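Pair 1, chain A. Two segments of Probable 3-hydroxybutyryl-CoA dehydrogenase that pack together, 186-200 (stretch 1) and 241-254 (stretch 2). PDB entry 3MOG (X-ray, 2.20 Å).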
# COMPACT_ATOMS: atom_id res chain seq x y z
N THR A 186 -11.89 -4.45 16.20
CA THR A 186 -11.08 -3.92 15.11
C THR A 186 -9.62 -4.29 15.39
O THR A 186 -9.27 -4.53 16.55
CB THR A 186 -11.26 -2.39 15.01
OG1 THR A 186 -10.94 -1.80 16.28
CG2 THR A 186 -12.70 -2.05 14.64
N PRO A 187 -8.78 -4.36 14.34
CA PRO A 187 -7.40 -4.81 14.49
C PRO A 187 -6.62 -4.06 15.57
O PRO A 187 -6.55 -2.83 15.53
CB PRO A 187 -6.77 -4.50 13.13
CG PRO A 187 -7.91 -4.48 12.18
CD PRO A 187 -9.08 -4.00 12.94
N GLY A 188 -6.06 -4.82 16.51
CA GLY A 188 -5.19 -4.30 17.57
C GLY A 188 -5.96 -3.74 18.76
O GLY A 188 -5.35 -3.22 19.69
N PHE A 189 -7.29 -3.85 18.72
CA PHE A 189 -8.21 -3.27 19.71
C PHE A 189 -7.90 -1.79 20.01
O PHE A 189 -7.92 -0.96 19.09
CB PHE A 189 -8.32 -4.15 20.97
CG PHE A 189 -8.66 -5.61 20.68
CD1 PHE A 189 -9.46 -5.98 19.59
CD2 PHE A 189 -8.19 -6.61 21.53
CE1 PHE A 189 -9.77 -7.31 19.34
CE2 PHE A 189 -8.49 -7.95 21.30
CZ PHE A 189 -9.28 -8.30 20.20
N ILE A 190 -7.61 -1.45 21.27
CA ILE A 190 -7.08 -0.12 21.60
C ILE A 190 -5.57 -0.19 21.78
O ILE A 190 -4.81 0.43 21.03
CB ILE A 190 -7.68 0.48 22.89
CG1 ILE A 190 -9.20 0.55 22.85
CG2 ILE A 190 -7.14 1.90 23.14
CD1 ILE A 190 -9.76 0.79 24.25
N VAL A 191 -5.14 -0.96 22.78
CA VAL A 191 -3.74 -0.98 23.21
C VAL A 191 -2.74 -1.38 22.12
O VAL A 191 -1.80 -0.64 21.86
CB VAL A 191 -3.52 -1.86 24.48
CG1 VAL A 191 -2.06 -1.82 24.90
CG2 VAL A 191 -4.40 -1.39 25.63
N ASN A 192 -2.94 -2.51 21.47
CA ASN A 192 -2.01 -2.96 20.42
C ASN A 192 -2.00 -2.05 19.20
O ASN A 192 -1.03 -2.00 18.47
CB ASN A 192 -2.32 -4.40 19.97
CG ASN A 192 -1.69 -5.46 20.86
OD1 ASN A 192 -0.76 -5.19 21.62
ND2 ASN A 192 -2.17 -6.69 20.73
N ARG A 193 -3.10 -1.35 18.97
CA ARG A 193 -3.21 -0.41 17.86
C ARG A 193 -2.53 0.92 18.16
O ARG A 193 -1.72 1.40 17.38
CB ARG A 193 -4.68 -0.19 17.49
CG ARG A 193 -4.91 0.76 16.34
CD ARG A 193 -6.21 1.49 16.52
NE ARG A 193 -6.58 2.33 15.39
CZ ARG A 193 -7.70 2.20 14.69
NH1 ARG A 193 -8.53 1.21 14.97
NH2 ARG A 193 -7.97 3.02 13.68
N VAL A 194 -2.86 1.52 19.30
CA VAL A 194 -2.37 2.86 19.66
C VAL A 194 -0.89 2.87 20.05
O VAL A 194 -0.20 3.84 19.78
CB VAL A 194 -3.28 3.53 20.74
CG1 VAL A 194 -2.76 4.90 21.20
CG2 VAL A 194 -4.69 3.64 20.22
N ALA A 195 -0.41 1.77 20.63
CA ALA A 195 1.01 1.61 20.96
C ALA A 195 1.95 1.53 19.77
O ALA A 195 3.15 1.77 19.93
CB ALA A 195 1.22 0.39 21.85
N ARG A 196 1.44 1.17 18.60
CA ARG A 196 2.30 0.92 17.43
C ARG A 196 3.37 2.01 17.11
O ARG A 196 4.53 1.66 16.88
CB ARG A 196 1.48 0.59 16.18
CG ARG A 196 0.82 -0.79 16.14
CD ARG A 196 1.84 -1.92 16.36
NE ARG A 196 1.78 -2.44 17.73
CZ ARG A 196 2.67 -3.25 18.28
NH1 ARG A 196 3.73 -3.66 17.59
NH2 ARG A 196 2.51 -3.65 19.53
N PRO A 197 2.99 3.32 17.12
CA PRO A 197 4.08 4.28 16.78
C PRO A 197 5.14 4.49 17.86
O PRO A 197 6.19 5.09 17.58
CB PRO A 197 3.33 5.58 16.49
CG PRO A 197 1.98 5.41 17.08
CD PRO A 197 1.66 3.96 17.08
N TYR A 198 4.90 3.99 19.07
CA TYR A 198 5.92 4.05 20.10
C TYR A 198 7.11 3.21 19.64
O TYR A 198 8.26 3.64 19.76
CB TYR A 198 5.38 3.60 21.46
CG TYR A 198 6.37 3.80 22.60
CD1 TYR A 198 6.89 5.06 22.88
CD2 TYR A 198 6.77 2.72 23.40
CE1 TYR A 198 7.79 5.25 23.90
CE2 TYR A 198 7.67 2.90 24.43
CZ TYR A 198 8.18 4.17 24.67
OH TYR A 198 9.08 4.37 25.68
N TYR A 199 6.83 2.05 19.04
CA TYR A 199 7.89 1.18 18.54
C TYR A 199 8.42 1.64 17.20
O TYR A 199 9.63 1.65 17.00
CB TYR A 199 7.43 -0.28 18.48
CG TYR A 199 6.83 -0.73 19.77
CD1 TYR A 199 5.46 -1.02 19.86
CD2 TYR A 199 7.60 -0.83 20.93
CE1 TYR A 199 4.89 -1.41 21.03
CE2 TYR A 199 7.02 -1.23 22.14
CZ TYR A 199 5.66 -1.51 22.18
OH TYR A 199 5.06 -1.90 23.34
N SER A 200 7.53 2.02 16.30
CA SER A 200 7.92 2.26 14.91
C SER A 200 8.66 3.58 14.68
O SER A 200 9.47 3.68 13.75
CB SER A 200 6.72 2.12 13.97
OG SER A 200 5.80 3.17 14.15
N VAL A 241 7.77 -11.54 19.06
CA VAL A 241 6.39 -11.28 19.51
C VAL A 241 5.93 -9.88 19.06
O VAL A 241 4.84 -9.74 18.49
CB VAL A 241 6.25 -11.44 21.06
CG1 VAL A 241 4.81 -11.19 21.53
CG2 VAL A 241 6.71 -12.85 21.50
N ASN A 242 6.78 -8.88 19.28
CA ASN A 242 6.43 -7.49 19.00
C ASN A 242 6.30 -7.25 17.50
O ASN A 242 5.39 -6.53 17.07
CB ASN A 242 7.41 -6.54 19.71
CG ASN A 242 7.24 -5.07 19.33
OD1 ASN A 242 7.83 -4.60 18.35
ND2 ASN A 242 6.49 -4.32 20.16
N PHE A 243 7.16 -7.90 16.72
CA PHE A 243 7.15 -7.82 15.25
C PHE A 243 5.93 -8.51 14.68
O PHE A 243 5.39 -8.07 13.66
CB PHE A 243 8.43 -8.45 14.67
CG PHE A 243 8.56 -8.37 13.16
CD1 PHE A 243 8.89 -7.16 12.54
CD2 PHE A 243 8.42 -9.50 12.37
CE1 PHE A 243 9.05 -7.07 11.16
CE2 PHE A 243 8.56 -9.44 10.97
CZ PHE A 243 8.88 -8.22 10.36
N ALA A 244 5.50 -9.59 15.33
CA ALA A 244 4.31 -10.35 14.89
C ALA A 244 3.04 -9.52 15.09
O ALA A 244 2.14 -9.58 14.26
CB ALA A 244 4.19 -11.70 15.63
N VAL A 245 2.99 -8.77 16.19
CA VAL A 245 1.88 -7.83 16.43
C VAL A 245 1.85 -6.71 15.37
O VAL A 245 0.82 -6.47 14.74
CB VAL A 245 1.88 -7.30 17.89
CG1 VAL A 245 0.81 -6.23 18.07
CG2 VAL A 245 1.64 -8.46 18.90
N THR A 246 3.00 -6.07 15.15
CA THR A 246 3.14 -5.03 14.11
C THR A 246 2.67 -5.50 12.74
O THR A 246 1.86 -4.82 12.09
CB THR A 246 4.62 -4.53 14.02
OG1 THR A 246 4.93 -3.76 15.18
CG2 THR A 246 4.87 -3.65 12.79
N CYS A 247 3.15 -6.67 12.31
CA CYS A 247 2.81 -7.22 11.00
C CYS A 247 1.34 -7.58 10.90
O CYS A 247 0.74 -7.45 9.84
CB CYS A 247 3.67 -8.46 10.71
SG CYS A 247 5.36 -8.06 10.19
N SER A 248 0.76 -8.01 12.03
CA SER A 248 -0.62 -8.43 12.07
C SER A 248 -1.55 -7.22 11.92
O SER A 248 -2.49 -7.27 11.12
CB SER A 248 -0.90 -9.23 13.36
OG SER A 248 -2.28 -9.24 13.71
N VAL A 249 -1.28 -6.15 12.67
CA VAL A 249 -2.06 -4.91 12.58
C VAL A 249 -1.90 -4.31 11.17
O VAL A 249 -2.89 -3.95 10.51
CB VAL A 249 -1.66 -3.90 13.69
CG1 VAL A 249 -2.40 -2.61 13.53
CG2 VAL A 249 -1.96 -4.49 15.07
N PHE A 250 -0.66 -4.25 10.70
CA PHE A 250 -0.35 -3.78 9.35
C PHE A 250 -1.20 -4.48 8.27
O PHE A 250 -1.81 -3.81 7.42
CB PHE A 250 1.14 -4.01 9.08
CG PHE A 250 1.60 -3.60 7.70
CD1 PHE A 250 1.57 -2.27 7.30
CD2 PHE A 250 2.09 -4.55 6.81
CE1 PHE A 250 2.01 -1.88 6.06
CE2 PHE A 250 2.54 -4.17 5.54
CZ PHE A 250 2.51 -2.85 5.17
N ASN A 251 -1.23 -5.81 8.32
CA ASN A 251 -1.93 -6.61 7.31
C ASN A 251 -3.44 -6.58 7.45
O ASN A 251 -4.14 -6.63 6.45
CB ASN A 251 -1.44 -8.06 7.34
CG ASN A 251 -0.02 -8.22 6.80
OD1 ASN A 251 0.34 -7.63 5.78
ND2 ASN A 251 0.78 -9.01 7.49
N ALA A 252 -3.94 -6.47 8.68
CA ALA A 252 -5.38 -6.41 8.92
C ALA A 252 -5.98 -5.07 8.51
O ALA A 252 -7.21 -4.94 8.40
CB ALA A 252 -5.70 -6.74 10.40
N PHE A 253 -5.13 -4.07 8.31
CA PHE A 253 -5.54 -2.75 7.81
C PHE A 253 -5.17 -2.61 6.33
O PHE A 253 -5.10 -1.48 5.78
CB PHE A 253 -4.89 -1.62 8.61
CG PHE A 253 -5.64 -1.24 9.88
CD1 PHE A 253 -5.06 -1.44 11.12
CD2 PHE A 253 -6.90 -0.62 9.81
CE1 PHE A 253 -5.73 -1.06 12.31
CE2 PHE A 253 -7.57 -0.25 10.98
CZ PHE A 253 -6.98 -0.46 12.23
N TRP A 254 -4.94 -3.76 5.69
CA TRP A 254 -4.60 -3.82 4.28
C TRP A 254 -3.42 -2.92 3.97
O TRP A 254 -3.48 -2.04 3.09
CB TRP A 254 -5.81 -3.49 3.40
CG TRP A 254 -6.97 -4.43 3.59
CD1 TRP A 254 -7.07 -5.74 3.16
CD2 TRP A 254 -8.22 -4.13 4.24
NE1 TRP A 254 -8.28 -6.26 3.52
CE2 TRP A 254 -9.01 -5.31 4.19
CE3 TRP A 254 -8.73 -3.00 4.88
CZ2 TRP A 254 -10.29 -5.38 4.75
CZ3 TRP A 254 -10.01 -3.06 5.43
CH2 TRP A 254 -10.77 -4.25 5.36

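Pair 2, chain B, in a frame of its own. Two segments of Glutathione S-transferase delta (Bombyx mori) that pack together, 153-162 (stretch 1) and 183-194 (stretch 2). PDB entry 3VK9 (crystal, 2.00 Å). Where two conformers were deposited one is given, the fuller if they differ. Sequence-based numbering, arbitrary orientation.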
# COMPACT_ATOMS: atom_id res chain seq x y z
N ASN B 153 15.37 10.29 11.49
CA ASN B 153 16.03 9.01 11.71
C ASN B 153 15.75 8.01 10.59
O ASN B 153 14.76 8.13 9.86
CB ASN B 153 15.59 8.41 13.04
CG ASN B 153 15.60 9.44 14.15
OD1 ASN B 153 16.62 10.07 14.40
ND2 ASN B 153 14.45 9.63 14.81
N LEU B 154 16.62 7.01 10.47
CA LEU B 154 16.34 5.86 9.63
C LEU B 154 15.02 5.20 10.09
O LEU B 154 14.82 4.99 11.29
CB LEU B 154 17.48 4.84 9.73
CG LEU B 154 17.36 3.59 8.85
CD1 LEU B 154 17.83 3.90 7.44
CD2 LEU B 154 18.15 2.45 9.45
N THR B 155 14.13 4.90 9.15
CA THR B 155 12.88 4.20 9.50
C THR B 155 12.57 3.04 8.55
O THR B 155 13.21 2.89 7.50
CB THR B 155 11.66 5.15 9.52
OG1 THR B 155 11.38 5.59 8.18
CG2 THR B 155 11.91 6.36 10.43
N VAL B 156 11.59 2.22 8.91
CA VAL B 156 11.19 1.15 8.03
C VAL B 156 10.80 1.67 6.64
O VAL B 156 10.80 0.91 5.67
CB VAL B 156 10.04 0.31 8.63
CG1 VAL B 156 10.56 -0.52 9.80
CG2 VAL B 156 8.89 1.22 9.07
N ALA B 157 10.44 2.96 6.54
CA ALA B 157 10.15 3.56 5.24
C ALA B 157 11.40 3.63 4.35
O ALA B 157 11.32 3.35 3.16
CB ALA B 157 9.52 4.94 5.39
N ASP B 158 12.53 4.04 4.91
CA ASP B 158 13.78 4.02 4.14
C ASP B 158 14.09 2.58 3.66
O ASP B 158 14.47 2.35 2.52
CB ASP B 158 14.95 4.55 4.99
CG ASP B 158 14.74 6.00 5.45
OD1 ASP B 158 14.82 6.92 4.60
OD2 ASP B 158 14.50 6.22 6.66
N LEU B 159 13.93 1.62 4.55
CA LEU B 159 14.34 0.26 4.24
C LEU B 159 13.47 -0.37 3.13
O LEU B 159 13.97 -1.05 2.24
CB LEU B 159 14.31 -0.59 5.52
CG LEU B 159 15.16 -0.11 6.71
CD1 LEU B 159 15.05 -1.09 7.91
CD2 LEU B 159 16.60 0.08 6.30
N SER B 160 12.17 -0.13 3.21
CA SER B 160 11.26 -0.61 2.17
C SER B 160 11.53 0.12 0.85
O SER B 160 11.63 -0.51 -0.20
CB SER B 160 9.81 -0.43 2.61
OG SER B 160 8.92 -0.94 1.65
N LEU B 161 11.67 1.44 0.92
CA LEU B 161 11.91 2.22 -0.29
C LEU B 161 13.25 1.91 -0.94
O LEU B 161 13.38 1.92 -2.16
CB LEU B 161 11.78 3.74 -0.04
CG LEU B 161 10.36 4.31 -0.21
CD1 LEU B 161 10.22 5.72 0.40
CD2 LEU B 161 9.90 4.31 -1.68
N ILE B 162 14.27 1.63 -0.12
CA ILE B 162 15.56 1.36 -0.72
C ILE B 162 15.56 -0.00 -1.38
O ILE B 162 16.16 -0.18 -2.42
CB ILE B 162 16.77 1.60 0.22
CG1 ILE B 162 18.04 1.76 -0.63
CG2 ILE B 162 16.94 0.46 1.20
CD1 ILE B 162 19.18 2.46 0.06
N ARG B 183 21.85 11.11 -2.86
CA ARG B 183 22.38 11.37 -1.52
C ARG B 183 21.79 10.39 -0.49
O ARG B 183 22.52 9.72 0.25
CB ARG B 183 22.09 12.81 -1.09
CG ARG B 183 22.46 13.10 0.35
CD ARG B 183 22.19 14.56 0.78
NE ARG B 183 20.87 15.08 0.38
CZ ARG B 183 19.71 14.74 0.93
NH1 ARG B 183 19.65 13.82 1.88
NH2 ARG B 183 18.58 15.30 0.49
N TRP B 184 20.48 10.32 -0.46
CA TRP B 184 19.76 9.39 0.43
C TRP B 184 20.16 7.92 0.21
O TRP B 184 20.45 7.20 1.17
CB TRP B 184 18.25 9.61 0.25
CG TRP B 184 17.39 8.51 0.77
CD1 TRP B 184 16.92 8.36 2.05
CD2 TRP B 184 16.88 7.40 0.03
NE1 TRP B 184 16.15 7.23 2.14
CE2 TRP B 184 16.10 6.62 0.91
CE3 TRP B 184 16.99 6.99 -1.30
CZ2 TRP B 184 15.45 5.45 0.51
CZ3 TRP B 184 16.34 5.84 -1.71
CH2 TRP B 184 15.59 5.07 -0.80
N TYR B 185 20.19 7.49 -1.04
CA TYR B 185 20.63 6.14 -1.38
C TYR B 185 21.93 5.80 -0.67
O TYR B 185 22.04 4.78 0.03
CB TYR B 185 20.82 6.03 -2.89
CG TYR B 185 20.89 4.62 -3.46
CD1 TYR B 185 19.83 3.72 -3.27
CD2 TYR B 185 21.97 4.21 -4.25
CE1 TYR B 185 19.88 2.43 -3.82
CE2 TYR B 185 22.02 2.92 -4.81
CZ TYR B 185 20.97 2.04 -4.58
OH TYR B 185 21.01 0.78 -5.12
N GLU B 186 22.93 6.67 -0.85
CA GLU B 186 24.23 6.47 -0.22
C GLU B 186 24.15 6.45 1.31
O GLU B 186 24.76 5.61 1.95
CB GLU B 186 25.22 7.55 -0.66
CG GLU B 186 26.58 7.36 -0.01
CD GLU B 186 27.56 8.46 -0.34
OE1 GLU B 186 27.12 9.55 -0.76
OE2 GLU B 186 28.77 8.23 -0.17
N THR B 187 23.40 7.38 1.88
CA THR B 187 23.25 7.45 3.33
C THR B 187 22.69 6.14 3.89
O THR B 187 23.18 5.59 4.87
CB THR B 187 22.29 8.60 3.77
OG1 THR B 187 22.79 9.86 3.31
CG2 THR B 187 22.14 8.63 5.29
N VAL B 188 21.64 5.63 3.25
CA VAL B 188 20.99 4.44 3.76
C VAL B 188 21.90 3.21 3.62
O VAL B 188 22.04 2.43 4.55
CB VAL B 188 19.61 4.24 3.13
CG1 VAL B 188 19.01 2.89 3.53
CG2 VAL B 188 18.69 5.39 3.59
N LYS B 189 22.58 3.10 2.48
CA LYS B 189 23.56 2.04 2.28
C LYS B 189 24.57 1.96 3.42
O LYS B 189 24.93 0.87 3.88
CB LYS B 189 24.32 2.27 0.97
CG LYS B 189 23.60 1.82 -0.28
CD LYS B 189 24.26 2.45 -1.49
CE LYS B 189 24.40 1.49 -2.65
NZ LYS B 189 25.26 2.13 -3.70
N SER B 190 25.03 3.12 3.88
CA SER B 190 26.08 3.20 4.89
C SER B 190 25.56 3.23 6.32
O SER B 190 26.34 3.23 7.27
CB SER B 190 26.94 4.45 4.66
OG SER B 190 27.13 4.68 3.28
N THR B 191 24.24 3.28 6.48
CA THR B 191 23.70 3.35 7.84
C THR B 191 22.73 2.23 8.23
O THR B 191 22.55 1.95 9.41
CB THR B 191 23.07 4.74 8.15
OG1 THR B 191 22.10 5.07 7.16
CG2 THR B 191 24.15 5.82 8.19
N ALA B 192 22.12 1.58 7.24
CA ALA B 192 21.26 0.45 7.54
C ALA B 192 22.11 -0.75 7.96
O ALA B 192 22.91 -1.24 7.17
CB ALA B 192 20.39 0.11 6.33
N PRO B 193 21.94 -1.23 9.21
CA PRO B 193 22.73 -2.40 9.62
C PRO B 193 22.53 -3.58 8.65
O PRO B 193 21.41 -3.82 8.19
CB PRO B 193 22.14 -2.74 11.00
CG PRO B 193 21.58 -1.44 11.51
CD PRO B 193 21.05 -0.74 10.27
N GLY B 194 23.61 -4.29 8.34
CA GLY B 194 23.55 -5.50 7.53
C GLY B 194 23.05 -5.31 6.11
O GLY B 194 22.54 -6.25 5.49

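Pair 1 and pair 2 set the same frame: a loop running into helical turns that cross a second helix at a steep angle. The 14 central residues superpose with an RMSD of 0.8 Å. Phe A189 to Arg A196 fall on Thr B155 to Ile B162, and Ala A244 to Ala A252 on Arg B183 to Thr B191. In pair 1 helix 196-200, of which only Arg A196 is matched, runs at 120° to helix 241-252, with the axes 11.2 Å apart at their closest; in pair 2 helices 156-162 and 183-191 give 108° and 10.8 Å. The buried areas are 567 and 463 Å².

The first rule is a valine at the same position, in the later part of the second helix of each pair. Val A249 and Val B188 coincide to 0.7 Å, both point toward the partner and both have chi1 in t. What they meet differs. In pair 1 the loop's backbone comes close: Gly A188 CA lies 4.1 Å from Val A249 CG2. A side chain at Gly A188 would point toward the helix, and its CB would crowd that methyl and clash with Arg A193 N; the positive phi also favours glycine. In pair 2 side chains pack against the valine, with Leu B154 CD1 4.2 Å and Ile B162 CD1 3.5 Å from Val B188 CG1.

The most instructive match is Arg A196 with Ile B162. Both point toward the other helix, and each buries more area than any other residue of its own pair. Ile B162 solves the position as a knob, sitting among Trp B184, Tyr B185, Val B188 and Lys B189; its CD1 is 3.6 Å from Tyr B185 CD1. Arg A196 is buried too, and two of its guanidinium nitrogens, NE and NH1, have hydrogen-bond partners within the two stretches. Its NH1 donates to Thr A246 OG1 at 2.7 Å and, weakly, to the backbone Asn A242 O at 3.4 Å, while its NE donates to Asn A192 O at 2.9 Å. Val A245 lies over one guanidinium face, its CG1 3.4 Å from Arg A196 NH2. Thr A246 matches Tyr B185, which meets the knob through a ring carbon.

At Asn A192/Val A245 and Asp B158/Trp B184 the same two positions are used differently. Asn A192 CG merely packs on Val A245 CG1 at 3.8 Å, whereas Trp B184 NE1 donates to Asp B158 OD1 at 2.8 Å, a well-aligned bond at the indole edge. Asp B158 OD2 also accepts from Thr B155 N at 2.8 Å, so one carboxylate ties the helix start to the partner helix. The indole also offers apolar surface: Trp B184 CH2 lies 3.8 Å from Ile B162 CB.

Each loop adds its own contact. Pro A187 CG rests over the face of the Phe A253 ring, 4.1 Å from its centroid, and reaches Ala A252 CB at 3.6 Å; Leu B154 CD2 lies 4.4 Å from Pro B193 CD. Within the matched turns, Arg A193 NH1 lies 3.6 Å from Phe A253 CZ, and its counterpart Leu B159 places CD2 3.8 Å from Ala B192 CB. In these two contacts one backbone arrangement carries a polar filling at Arg A196 and an apolar one at Ile B162.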